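Local coordinates for protein methylxanthine N1-demethylase NdmA (Pseudomonas putida, PDB 6ICN) that removes the N1-methyl group of caffeine, and of related methylxanthines, as a Rieske non-heme iron oxygenase, yielding theobromine and formaldehyde from caffeine, at residues A56-L60 with N61-V65; A67-D71 with E72-M76; T91-N95 with R96-P100; P122-N125 with K126-V129; M230-P233 with N234-I238. All blocks are in the same frame, centred on the assembly; numbering follows the deposited sequence.

Contacts 1 to 4 belong to the Rieske domain; contact 5 lies in the catalytic domain, on the opposite side of the chain's centre. Contacts 1 and 2 are successive hairpins sharing strand 62-69, tied where Val-65 N comes 2.8 Å from Met-76 O. Contact 3, its centre about 10 Å from that of contact 2, packs on it, with Leu-69 CB 3.6 Å from Asn-95 O, and supplies Cys-99 to the [2Fe-2S] cluster. Contact 4 runs past the cluster, the side chain of Ala-127 about 9 Å from it, and touches contact 2 through Val-129 and Met-76. Contact 5 borders the caffeine, its centre about 49 Å from that of contact 3; contacts 1, 3 and 4 meet the second subunit.

Contact 1 (A56-L60 with N61-V65); sequences AVKLL and NEQLV
Asn-61 presents OD1 of its flat amide to a water shared with Lys-58: the water accepts from Lys-58 NZ at 2.7 Å and donates to Asn-61 OD1 at 2.9 Å. The lysine reaches it by leaving the strand extended, then bending at the third torsion (-82°), while its CG rests 4.1 Å from Asn-61 CA. The other flat group, the Glu-62 carboxylate, turns outward to two arginines: OE1 forms a salt bridge with Arg-77 and OE2 with Arg-32. Val-57 and Leu-64 exchange backbone bonds, each 2.9 Å from N to O. Leu-59 and Glu-62 do the same at the turn, the shorter running from Glu-62 N to Leu-59 O (2.8 Å). Lys-58 CA sends a C-H toward Glu-62 O. On the face of Val-57, Leu-59 and Leu-64, Val-57 CG2 meets Leu-64 CB at 3.9 Å, and Leu-59 CB lies against Leu-64 CD1; Ile-143 and Val-38 help bury this side. Leu-60 and Asn-61, both at positive phi, are the corners of the type I' turn from Leu-59 to Glu-62, and their backbones bond to strand 263-274. This is a two-residue beta hairpin whose strand 55-59 edges the Rieske domain's antiparallel sheet.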
loop_
_atom_site.group_PDB
_atom_site.type_symbol
_atom_site.label_atom_id
_atom_site.label_comp_id
_atom_site.label_asym_id
_atom_site.label_seq_id
_atom_site.Cartn_x
_atom_site.Cartn_y
_atom_site.Cartn_z
ATOM N N ALA A 56 10.564 18.112 17.499
ATOM C CA ALA A 56 11.872 17.499 17.282
ATOM C C ALA A 56 12.472 17.984 15.963
ATOM O O ALA A 56 11.803 17.975 14.923
ATOM C CB ALA A 56 11.746 15.968 17.261
ATOM N N VAL A 57 13.748 18.376 16.002
ATOM C CA VAL A 57 14.503 18.739 14.809
ATOM C C VAL A 57 15.874 18.083 14.903
ATOM O O VAL A 57 16.302 17.630 15.968
ATOM C CB VAL A 57 14.656 20.260 14.629
ATOM C CG1 VAL A 57 13.270 20.928 14.580
ATOM C CG2 VAL A 57 15.498 20.853 15.768
ATOM N N LYS A 58 16.552 18.005 13.756
ATOM C CA LYS A 58 17.882 17.409 13.667
ATOM C C LYS A 58 18.788 18.337 12.883
ATOM O O LYS A 58 18.400 18.853 11.829
ATOM C CB LYS A 58 17.848 16.019 13.000
ATOM C CG LYS A 58 19.229 15.376 12.912
ATOM C CD LYS A 58 19.169 14.002 12.227
ATOM C CE LYS A 58 18.760 12.914 13.188
ATOM N NZ LYS A 58 18.758 11.589 12.501
ATOM N N LEU A 59 19.990 18.553 13.410
ATOM C CA LEU A 59 20.934 19.499 12.834
ATOM C C LEU A 59 22.322 18.920 13.021
ATOM O O LEU A 59 22.707 18.623 14.156
ATOM C CB LEU A 59 20.811 20.867 13.519
ATOM C CG LEU A 59 21.937 21.840 13.195
ATOM C CD1 LEU A 59 21.927 22.171 11.714
ATOM C CD2 LEU A 59 21.736 23.120 14.012
ATOM N N LEU A 60 23.045 18.720 11.914
ATOM C CA LEU A 60 24.400 18.146 11.961
ATOM C C LEU A 60 24.440 16.886 12.827
ATOM O O LEU A 60 25.340 16.706 13.655
ATOM C CB LEU A 60 25.411 19.186 12.456
ATOM C CG LEU A 60 25.530 20.377 11.510
ATOM C CD1 LEU A 60 26.236 21.579 12.172
ATOM C CD2 LEU A 60 26.256 19.965 10.238
ATOM N N ASN A 61 23.422 16.031 12.661
ATOM C CA ASN A 61 23.241 14.758 13.362
ATOM C C ASN A 61 22.954 14.895 14.856
ATOM O O ASN A 61 22.966 13.882 15.567
ATOM C CB ASN A 61 24.445 13.826 13.165
ATOM C CG ASN A 61 24.029 12.373 12.958
ATOM O OD1 ASN A 61 22.941 12.082 12.447
ATOM N ND2 ASN A 61 24.892 11.450 13.375
ATOM N N GLU A 62 22.676 16.100 15.355
ATOM C CA GLU A 62 22.234 16.291 16.729
ATOM C C GLU A 62 20.711 16.251 16.797
ATOM O O GLU A 62 20.044 16.935 16.017
ATOM C CB GLU A 62 22.716 17.646 17.258
ATOM C CG GLU A 62 24.217 17.778 17.299
ATOM C CD GLU A 62 24.782 17.393 18.650
ATOM O OE1 GLU A 62 24.118 16.631 19.389
ATOM O OE2 GLU A 62 25.881 17.878 18.982
ATOM N N GLN A 63 20.170 15.496 17.750
ATOM C CA GLN A 63 18.725 15.451 17.971
ATOM C C GLN A 63 18.357 16.534 18.975
ATOM O O GLN A 63 18.747 16.460 20.141
ATOM C CB GLN A 63 18.297 14.078 18.469
ATOM C CG GLN A 63 18.606 12.970 17.493
ATOM C CD GLN A 63 18.066 11.639 17.979
ATOM O OE1 GLN A 63 16.893 11.353 17.812
ATOM N NE2 GLN A 63 18.918 10.838 18.588
ATOM N N LEU A 64 17.604 17.529 18.521
ATOM C CA LEU A 64 17.248 18.686 19.327
ATOM C C LEU A 64 15.736 18.813 19.435
ATOM O O LEU A 64 14.984 18.203 18.669
ATOM C CB LEU A 64 17.825 19.959 18.703
ATOM C CG LEU A 64 19.307 19.934 18.322
ATOM C CD1 LEU A 64 19.709 21.210 17.600
ATOM C CD2 LEU A 64 20.178 19.677 19.550
ATOM N N VAL A 65 15.285 19.624 20.390
ATOM C CA VAL A 65 13.871 19.951 20.520
ATOM C C VAL A 65 13.734 21.464 20.618
ATOM O O VAL A 65 14.520 22.123 21.314
ATOM C CB VAL A 65 13.249 19.235 21.740
ATOM C CG1 VAL A 65 14.009 19.599 23.039
ATOM C CG2 VAL A 65 11.762 19.536 21.851
HETATM O O HOH W 1 20.704 11.321 10.706
#

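Contact 2 (A67-D71 with E72-M76); sequences AKLGD and EYVAM
Lys-68 sets its CD over one face of the Tyr-73 ring. CD stands 3.7 Å from the ring centroid, displaced toward the rim, in a CH-pi contact; the closest ring atom is CE1, 3.3 Å from CD. A bend at the second torsion (108°) carries the lysine chain across the ring, leaving NZ beyond it near the turn. Around the tyrosine, Val-41 and Leu-44 of helix 41-47 and Ile-141 of strand 140-144 add further packing. On the other face of the sheet Leu-69, Val-74 and Met-76 form a buried apolar group: Leu-69 CD1 touches Val-74 CG2 at 4.0 Å and the methyl CE of Met-76 at 4.1 Å, meeting each side chain at about a right angle. Thr-108 of a loop touches Leu-69, Val-74 and Glu-72. The motif is a two-residue beta hairpin closed by a type II' turn, with Gly-70 at the positive-phi corner and Asp-71 after it. Leu-69 N donates to Glu-72 O (2.8 Å), and Glu-72 N returns a longer bond to Leu-69 O (3.2 Å) from well above the carbonyl plane. Further from the turn Ala-67 and Val-74 exchange a second pair, in which Val-74 N meets Ala-67 O at 2.9 Å. Solvent takes over at the turn: Asp-71 is exposed and points away from the strands, and Glu-72, exposed and extended, meets strand 67-69 through CB, near Leu-69 O.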
loop_
_atom_site.group_PDB
_atom_site.type_symbol
_atom_site.label_atom_id
_atom_site.label_comp_id
_atom_site.label_asym_id
_atom_site.label_seq_id
_atom_site.Cartn_x
_atom_site.Cartn_y
_atom_site.Cartn_z
ATOM N N ALA A 67 10.965 24.685 21.387
ATOM C CA ALA A 67 9.689 25.005 22.020
ATOM C C ALA A 67 9.614 26.508 22.243
ATOM O O ALA A 67 10.648 27.177 22.391
ATOM C CB ALA A 67 9.503 24.269 23.356
ATOM N N LYS A 68 8.388 27.029 22.282
ATOM C CA LYS A 68 8.151 28.429 22.635
ATOM C C LYS A 68 7.855 28.495 24.129
ATOM O O LYS A 68 6.784 28.077 24.581
ATOM C CB LYS A 68 7.013 29.006 21.798
ATOM C CG LYS A 68 6.690 30.460 22.159
ATOM C CD LYS A 68 7.147 31.409 21.092
ATOM C CE LYS A 68 6.995 32.864 21.527
ATOM N NZ LYS A 68 5.590 33.251 21.758
ATOM N N LEU A 69 8.824 28.971 24.907
ATOM C CA LEU A 69 8.731 29.030 26.367
ATOM C C LEU A 69 8.586 30.500 26.749
ATOM O O LEU A 69 9.561 31.260 26.702
ATOM C CB LEU A 69 9.958 28.409 27.027
ATOM C CG LEU A 69 10.212 26.944 26.671
ATOM C CD1 LEU A 69 11.375 26.418 27.525
ATOM C CD2 LEU A 69 8.949 26.096 26.907
ATOM N N GLY A 70 7.368 30.899 27.097
ATOM C CA GLY A 70 7.127 32.317 27.313
ATOM C C GLY A 70 7.326 33.055 26.010
ATOM O O GLY A 70 6.801 32.658 24.966
ATOM N N ASP A 71 8.138 34.112 26.039
ATOM C CA ASP A 71 8.356 34.933 24.858
ATOM C C ASP A 71 9.560 34.484 24.032
ATOM O O ASP A 71 9.926 35.167 23.072
ATOM C CB ASP A 71 8.521 36.401 25.273
ATOM C CG ASP A 71 7.209 37.038 25.687
ATOM O OD1 ASP A 71 6.171 36.724 25.060
ATOM O OD2 ASP A 71 7.210 37.855 26.635
ATOM N N GLU A 72 10.165 33.351 24.368
ATOM C CA GLU A 72 11.449 32.946 23.823
ATOM C C GLU A 72 11.301 31.625 23.080
ATOM O O GLU A 72 10.647 30.709 23.574
ATOM C CB GLU A 72 12.482 32.789 24.954
ATOM C CG GLU A 72 13.885 32.441 24.501
ATOM C CD GLU A 72 14.898 32.360 25.651
ATOM O OE1 GLU A 72 16.017 31.835 25.406
ATOM O OE2 GLU A 72 14.576 32.814 26.779
ATOM N N TYR A 73 11.944 31.524 21.917
ATOM C CA TYR A 73 12.175 30.222 21.296
ATOM C C TYR A 73 13.438 29.593 21.875
ATOM O O TYR A 73 14.516 30.217 21.881
ATOM C CB TYR A 73 12.290 30.361 19.772
ATOM C CG TYR A 73 11.003 30.833 19.131
ATOM C CD1 TYR A 73 9.938 29.955 18.926
ATOM C CD2 TYR A 73 10.836 32.162 18.763
ATOM C CE1 TYR A 73 8.763 30.393 18.347
ATOM C CE2 TYR A 73 9.655 32.611 18.191
ATOM C CZ TYR A 73 8.623 31.715 17.984
ATOM O OH TYR A 73 7.458 32.164 17.423
ATOM N N VAL A 74 13.306 28.362 22.367
ATOM C CA VAL A 74 14.370 27.655 23.069
ATOM C C VAL A 74 14.674 26.353 22.347
ATOM O O VAL A 74 13.751 25.653 21.906
ATOM C CB VAL A 74 13.987 27.379 24.537
ATOM C CG1 VAL A 74 15.053 26.561 25.241
ATOM C CG2 VAL A 74 13.730 28.703 25.278
ATOM N N ALA A 75 15.966 26.033 22.242
ATOM C CA ALA A 75 16.444 24.757 21.708
ATOM C C ALA A 75 17.241 24.009 22.777
ATOM O O ALA A 75 18.170 24.573 23.377
ATOM C CB ALA A 75 17.300 24.985 20.453
ATOM N N MET A 76 16.874 22.750 23.022
ATOM C CA MET A 76 17.573 21.883 23.975
ATOM C C MET A 76 17.913 20.576 23.277
ATOM O O MET A 76 17.304 20.224 22.266
ATOM C CB MET A 76 16.718 21.560 25.217
ATOM C CG MET A 76 16.248 22.736 26.022
ATOM S SD MET A 76 15.269 22.101 27.395
ATOM C CE MET A 76 14.224 23.532 27.677
#

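Contact 3 (T91-N95 with R96-P100); sequences TVSGN and RLQCP. With FES (Fe2/s2 (inorganic) cluster), chain D.
Thr-91 and Gln-98 satisfy each other's backbone on both counts: Gln-98 N donates to Thr-91 O at 2.8 Å, the donor nearly in line with the carbonyl, and Thr-91 N returns a bond to Gln-98 O at 3.1 Å. Nearer the turn, Ser-93 N gives a straight bond to Arg-96 O (2.8 Å, 169° at the hydrogen). The reverse bond, Arg-96 N to Ser-93 O, is more bent (146° at the hydrogen), and its donor stands above the carbonyl plane; it closes the type II' turn through Gly-94 and Asn-95. Arg-96 O also receives the C-H of Val-92 CA.

The polar ends of the second strand look to Gln-105, whose amide serves both: its OE1 accepts from Arg-96 NH1 and its NE2 donates to Gln-98 OE1. Gln-98 runs out extended beside Thr-91, with its CB 3.7 Å from Thr-91 CG2. On the other face Leu-97 CD1 lies 3.8 Å from Thr-91 O and more loosely against Val-92 CG2. Past the strand Cys-99 SG ligates FE1 of the cluster at 2.3 Å, sharing that iron with Cys-80, and is also hydrogen-bonded by a residue adjoining the segment; His-82 and His-102 are the predicted further ligands, as in other Rieske centres.

Strand 91-93 is the edge of a small four-stranded antiparallel sheet, and strand 96-98 pairs onward with 105-106 through Leu-97 and Tyr-106. Val-92 and Leu-97 face strand 62-69, while Gln-98 packs on Phe-194 and Pro-100 on Val-310, both of the second subunit.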
loop_
_atom_site.group_PDB
_atom_site.type_symbol
_atom_site.label_atom_id
_atom_site.label_comp_id
_atom_site.label_asym_id
_atom_site.label_seq_id
_atom_site.Cartn_x
_atom_site.Cartn_y
_atom_site.Cartn_z
ATOM N N THR A 91 5.411 18.267 26.786
ATOM C CA THR A 91 4.430 19.343 26.743
ATOM C C THR A 91 5.034 20.623 27.312
ATOM O O THR A 91 5.804 20.577 28.271
ATOM C CB THR A 91 3.169 18.950 27.541
ATOM O OG1 THR A 91 2.151 19.956 27.395
ATOM C CG2 THR A 91 3.482 18.819 28.979
ATOM N N VAL A 92 4.688 21.759 26.718
ATOM C CA VAL A 92 5.049 23.049 27.302
ATOM C C VAL A 92 4.081 23.349 28.440
ATOM O O VAL A 92 2.859 23.265 28.273
ATOM C CB VAL A 92 5.019 24.160 26.242
ATOM C CG1 VAL A 92 5.200 25.538 26.904
ATOM C CG2 VAL A 92 6.091 23.915 25.183
ATOM N N SER A 93 4.625 23.701 29.600
ATOM C CA SER A 93 3.819 23.997 30.785
ATOM C C SER A 93 4.355 25.300 31.353
ATOM O O SER A 93 5.493 25.345 31.829
ATOM C CB SER A 93 3.906 22.861 31.805
ATOM O OG SER A 93 3.230 23.199 33.003
ATOM N N GLY A 94 3.555 26.361 31.272
ATOM C CA GLY A 94 4.063 27.676 31.612
ATOM C C GLY A 94 5.209 28.034 30.683
ATOM O O GLY A 94 5.106 27.929 29.456
ATOM N N ASN A 95 6.327 28.444 31.269
ATOM C CA ASN A 95 7.532 28.762 30.519
ATOM C C ASN A 95 8.558 27.643 30.611
ATOM O O ASN A 95 9.767 27.892 30.534
ATOM C CB ASN A 95 8.119 30.087 31.009
ATOM C CG ASN A 95 7.163 31.262 30.774
ATOM O OD1 ASN A 95 6.074 31.089 30.211
ATOM N ND2 ASN A 95 7.566 32.456 31.208
ATOM N N ARG A 96 8.090 26.403 30.772
ATOM C CA ARG A 96 8.977 25.252 30.900
ATOM C C ARG A 96 8.556 24.138 29.943
ATOM O O ARG A 96 7.417 24.081 29.483
ATOM C CB ARG A 96 8.981 24.694 32.321
ATOM C CG ARG A 96 9.458 25.693 33.390
ATOM C CD ARG A 96 9.386 25.053 34.763
ATOM N NE ARG A 96 9.723 25.991 35.833
ATOM C CZ ARG A 96 9.400 25.779 37.103
ATOM N NH1 ARG A 96 8.749 24.670 37.443
ATOM N NH2 ARG A 96 9.729 26.677 38.029
ATOM N N LEU A 97 9.497 23.232 29.690
ATOM C CA LEU A 97 9.269 22.043 28.870
ATOM C C LEU A 97 9.245 20.827 29.792
ATOM O O LEU A 97 10.227 20.549 30.499
ATOM C CB LEU A 97 10.354 21.898 27.797
ATOM C CG LEU A 97 10.276 20.672 26.867
ATOM C CD1 LEU A 97 8.915 20.624 26.152
ATOM C CD2 LEU A 97 11.413 20.716 25.858
ATOM N N GLN A 98 8.130 20.101 29.774
ATOM C CA GLN A 98 7.884 18.992 30.685
ATOM C C GLN A 98 8.100 17.664 29.967
ATOM O O GLN A 98 7.498 17.409 28.917
ATOM C CB GLN A 98 6.459 19.064 31.229
ATOM C CG GLN A 98 6.089 17.924 32.167
ATOM C CD GLN A 98 4.752 18.170 32.820
ATOM O OE1 GLN A 98 4.537 19.219 33.432
ATOM N NE2 GLN A 98 3.846 17.228 32.688
ATOM N N CYS A 99 8.945 16.824 30.540
ATOM C CA CYS A 99 9.195 15.502 29.973
ATOM C C CYS A 99 7.945 14.624 30.078
ATOM O O CYS A 99 7.270 14.634 31.106
ATOM C CB CYS A 99 10.342 14.833 30.725
ATOM S SG CYS A 99 10.766 13.194 30.093
ATOM N N PRO A 100 7.663 13.795 29.066
ATOM C CA PRO A 100 6.478 12.914 29.133
ATOM C C PRO A 100 6.564 11.776 30.144
ATOM O O PRO A 100 5.518 11.231 30.531
ATOM C CB PRO A 100 6.402 12.340 27.711
ATOM C CG PRO A 100 7.800 12.349 27.243
ATOM C CD PRO A 100 8.405 13.625 27.807
HETATM FE FE1 FES D . 12.258 12.529 31.753
HETATM FE FE2 FES D . 12.062 10.717 33.704
HETATM S S1 FES D . 12.895 10.423 31.637
HETATM S S2 FES D . 11.293 12.778 33.715
#

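Contact 4 (P122-N125 with K126-V129); sequences PIPN and KAKV
A type I beta turn from Pro-124 to Ala-127, followed directly by an inverse gamma turn centred on Ala-127, puts a kink in the loop that passes the Rieske cluster. The first turn is closed by Ala-127 N donating to Pro-124 O at 3.1 Å; the hydrogen points well at the oxygen (161°), although the donor stands 63° out of the carbonyl plane. The gamma turn adds a weak bond from Lys-128 N to Lys-126 O. Ala-127 turns its methyl inward, where CB sits 3.3 Å from the same Pro-124 O, 3.8 Å from Ile-123 CG2 and 4.2 Å from Pro-124 CB, on the inner side of the bend. On the outside Lys-128 curls back over the turn: with CG flanked by backbone N and carbonyl carbon (chi1 53°) and a last bend before the ammonium, NZ makes a weak bond to Asn-125 O at 3.2 Å. The side chains of Asn-125 and Lys-126 are exposed and point away from the turn. The loop connects strand 112-114 to strand 131-137, held by backbone bonds of Ala-127 with Cys-112 and of Val-129 with Gly-110. Ala-127 also touches Trp-104 of the cluster pocket, while Pro-124 and Lys-126 pack on Val-324 of the second subunit.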
loop_
_atom_site.group_PDB
_atom_site.type_symbol
_atom_site.label_atom_id
_atom_site.label_comp_id
_atom_site.label_asym_id
_atom_site.label_seq_id
_atom_site.Cartn_x
_atom_site.Cartn_y
_atom_site.Cartn_z
ATOM N N PRO A 122 16.021 18.107 47.393
ATOM C CA PRO A 122 16.759 18.982 46.480
ATOM C C PRO A 122 16.892 18.337 45.107
ATOM O O PRO A 122 17.088 17.123 44.983
ATOM C CB PRO A 122 18.122 19.156 47.161
ATOM C CG PRO A 122 18.221 18.046 48.153
ATOM C CD PRO A 122 16.818 17.722 48.570
ATOM N N ILE A 123 16.768 19.167 44.079
ATOM C CA ILE A 123 16.918 18.686 42.696
ATOM C C ILE A 123 18.395 18.406 42.439
ATOM O O ILE A 123 19.249 19.246 42.781
ATOM C CB ILE A 123 16.366 19.723 41.707
ATOM C CG1 ILE A 123 14.852 19.883 41.912
ATOM C CG2 ILE A 123 16.711 19.336 40.235
ATOM C CD1 ILE A 123 14.205 20.988 41.087
ATOM N N PRO A 124 18.754 17.248 41.888
ATOM C CA PRO A 124 20.170 16.962 41.648
ATOM C C PRO A 124 20.852 18.045 40.831
ATOM O O PRO A 124 20.271 18.634 39.916
ATOM C CB PRO A 124 20.133 15.632 40.884
ATOM C CG PRO A 124 18.919 14.984 41.378
ATOM C CD PRO A 124 17.906 16.099 41.517
ATOM N N ASN A 125 22.107 18.310 41.196
ATOM C CA ASN A 125 22.904 19.294 40.485
ATOM C C ASN A 125 23.020 18.975 38.999
ATOM O O ASN A 125 23.054 19.889 38.170
ATOM C CB ASN A 125 24.287 19.376 41.133
ATOM C CG ASN A 125 25.160 20.407 40.481
ATOM O OD1 ASN A 125 24.876 21.606 40.550
ATOM N ND2 ASN A 125 26.227 19.959 39.841
ATOM N N LYS A 126 23.072 17.697 38.636
ATOM C CA LYS A 126 23.254 17.342 37.236
ATOM C C LYS A 126 21.937 17.246 36.467
ATOM O O LYS A 126 21.955 16.865 35.291
ATOM C CB LYS A 126 24.025 16.023 37.138
ATOM C CG LYS A 126 25.519 16.236 37.337
ATOM C CD LYS A 126 26.261 14.941 37.587
ATOM C CE LYS A 126 27.729 15.216 37.949
ATOM N NZ LYS A 126 28.396 16.096 36.944
ATOM N N ALA A 127 20.809 17.601 37.088
ATOM C CA ALA A 127 19.499 17.520 36.432
ATOM C C ALA A 127 19.330 18.737 35.524
ATOM O O ALA A 127 18.716 19.755 35.872
ATOM C CB ALA A 127 18.374 17.418 37.459
ATOM N N LYS A 128 19.918 18.632 34.336
ATOM C CA LYS A 128 19.899 19.692 33.344
ATOM C C LYS A 128 20.227 19.069 31.996
ATOM O O LYS A 128 20.856 18.008 31.920
ATOM C CB LYS A 128 20.900 20.805 33.681
ATOM C CG LYS A 128 22.300 20.310 33.916
ATOM C CD LYS A 128 23.227 21.489 34.190
ATOM C CE LYS A 128 24.688 21.063 34.321
ATOM N NZ LYS A 128 24.985 20.554 35.692
ATOM N N VAL A 129 19.812 19.753 30.940
ATOM C CA VAL A 129 20.142 19.335 29.583
ATOM C C VAL A 129 20.795 20.505 28.863
ATOM O O VAL A 129 20.579 21.669 29.215
ATOM C CB VAL A 129 18.884 18.839 28.822
ATOM C CG1 VAL A 129 18.229 17.686 29.574
ATOM C CG2 VAL A 129 17.903 19.974 28.634
#

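Contact 5 (M230-P233 with N234-I238); sequences MAVP and NQAPI. With CFF (caffeine), chain F.
Pro-233 O takes the N-H of Ala-236 at 3.0 Å, the bond that closes a type I beta turn through Asn-234 and Gln-235. It is somewhat bent (152° at the hydrogen), and the donor stands well above the carbonyl plane. Ala-236 CB presses on the same oxygen at 3.2 Å. Gln-235 folds back over the turn: a first torsion of 73° tucks CG back over the backbone, and a second bend lays OE1 against Pro-233 CB at 3.2 Å. The two arms of the loop meet through carbon alone. Val-232 CG2 touches Ala-236 CB at 4.1 Å and reaches toward Ile-238 CG1. Met-230 lies crosswise to Ile-238, its methyl CE 3.9 Å from Ile-238 CG2. Lys-257 NZ bonds to Asn-234 O, and Phe-299 of helix 293-313 packs on Gln-235, Ala-236 and Pro-237. Beyond the turn Pro-237 reaches the caffeine: its CG is 3.6 Å from caffeine N9, and its carbonyl O is 3.3 Å from the N3-methyl C12. Pro-237, centre of an inverse gamma turn, lines the caffeine pocket beside the imidazole ring and N3-methyl; the N1-methyl that is removed lies farther off.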
loop_
_atom_site.group_PDB
_atom_site.type_symbol
_atom_site.label_atom_id
_atom_site.label_comp_id
_atom_site.label_asym_id
_atom_site.label_seq_id
_atom_site.Cartn_x
_atom_site.Cartn_y
_atom_site.Cartn_z
ATOM N N MET A 230 14.630 35.288 -23.628
ATOM C CA MET A 230 14.523 33.837 -23.617
ATOM C C MET A 230 13.059 33.412 -23.500
ATOM O O MET A 230 12.242 34.083 -22.859
ATOM C CB MET A 230 15.348 33.244 -22.473
ATOM C CG MET A 230 16.856 33.458 -22.617
ATOM S SD MET A 230 17.822 32.551 -21.379
ATOM C CE MET A 230 17.196 33.277 -19.858
ATOM N N ALA A 231 12.732 32.286 -24.140
ATOM C CA ALA A 231 11.353 31.794 -24.202
ATOM C C ALA A 231 11.029 31.067 -22.899
ATOM O O ALA A 231 10.988 29.834 -22.820
ATOM C CB ALA A 231 11.158 30.892 -25.415
ATOM N N VAL A 232 10.796 31.858 -21.853
ATOM C CA VAL A 232 10.534 31.321 -20.518
ATOM C C VAL A 232 9.265 31.975 -19.979
ATOM O O VAL A 232 8.902 33.073 -20.431
ATOM C CB VAL A 232 11.738 31.539 -19.579
ATOM C CG1 VAL A 232 12.989 30.848 -20.135
ATOM C CG2 VAL A 232 11.998 33.024 -19.356
ATOM N N PRO A 233 8.551 31.340 -19.041
ATOM C CA PRO A 233 7.299 31.924 -18.539
ATOM C C PRO A 233 7.531 33.286 -17.898
ATOM O O PRO A 233 8.620 33.588 -17.408
ATOM C CB PRO A 233 6.814 30.903 -17.499
ATOM C CG PRO A 233 7.517 29.622 -17.844
ATOM C CD PRO A 233 8.826 30.008 -18.463
ATOM N N ASN A 234 6.481 34.115 -17.896
ATOM C CA ASN A 234 6.587 35.442 -17.296
ATOM C C ASN A 234 6.811 35.384 -15.785
ATOM O O ASN A 234 7.393 36.321 -15.223
ATOM C CB ASN A 234 5.337 36.272 -17.641
ATOM C CG ASN A 234 5.288 37.626 -16.913
ATOM O OD1 ASN A 234 4.277 37.968 -16.286
ATOM N ND2 ASN A 234 6.377 38.397 -16.991
ATOM N N GLN A 235 6.381 34.311 -15.115
ATOM C CA GLN A 235 6.651 34.187 -13.685
ATOM C C GLN A 235 8.054 33.665 -13.384
ATOM O O GLN A 235 8.428 33.594 -12.206
ATOM C CB GLN A 235 5.611 33.287 -13.005
ATOM C CG GLN A 235 5.731 31.792 -13.310
ATOM C CD GLN A 235 4.924 31.374 -14.531
ATOM O OE1 GLN A 235 4.723 32.167 -15.458
ATOM N NE2 GLN A 235 4.446 30.125 -14.534
ATOM N N ALA A 236 8.830 33.297 -14.401
ATOM C CA ALA A 236 10.222 32.927 -14.179
ATOM C C ALA A 236 10.992 34.140 -13.673
ATOM O O ALA A 236 10.965 35.195 -14.331
ATOM C CB ALA A 236 10.860 32.397 -15.462
ATOM N N PRO A 237 11.665 34.058 -12.506
ATOM C CA PRO A 237 12.507 35.184 -12.069
ATOM C C PRO A 237 13.791 35.257 -12.875
ATOM O O PRO A 237 14.842 34.797 -12.422
ATOM C CB PRO A 237 12.786 34.875 -10.590
ATOM C CG PRO A 237 11.736 33.835 -10.203
ATOM C CD PRO A 237 11.525 33.038 -11.451
ATOM N N ILE A 238 13.710 35.829 -14.073
ATOM C CA ILE A 238 14.854 35.961 -14.969
ATOM C C ILE A 238 15.115 37.443 -15.201
ATOM O O ILE A 238 14.196 38.195 -15.548
ATOM C CB ILE A 238 14.614 35.220 -16.298
ATOM C CG1 ILE A 238 14.836 33.711 -16.113
ATOM C CG2 ILE A 238 15.512 35.771 -17.390
ATOM C CD1 ILE A 238 16.287 33.327 -15.865
HETATM N N1 CFF F . 17.250 29.261 -8.915
HETATM C C2 CFF F . 17.183 30.348 -9.750
HETATM C C10 CFF F . 18.536 28.652 -8.627
HETATM C C6 CFF F . 16.143 28.753 -8.367
HETATM N N3 CFF F . 15.984 30.920 -10.026
HETATM O O11 CFF F . 18.178 30.794 -10.236
HETATM C C12 CFF F . 15.901 32.076 -10.915
HETATM C C4 CFF F . 14.860 30.407 -9.474
HETATM C C5 CFF F . 14.924 29.344 -8.648
HETATM N N9 CFF F . 13.569 30.771 -9.576
HETATM O O13 CFF F . 16.206 27.801 -7.637
HETATM N N7 CFF F . 13.674 29.062 -8.237
HETATM C C8 CFF F . 12.843 29.940 -8.810
HETATM C C14 CFF F . 13.028 28.090 -7.372
#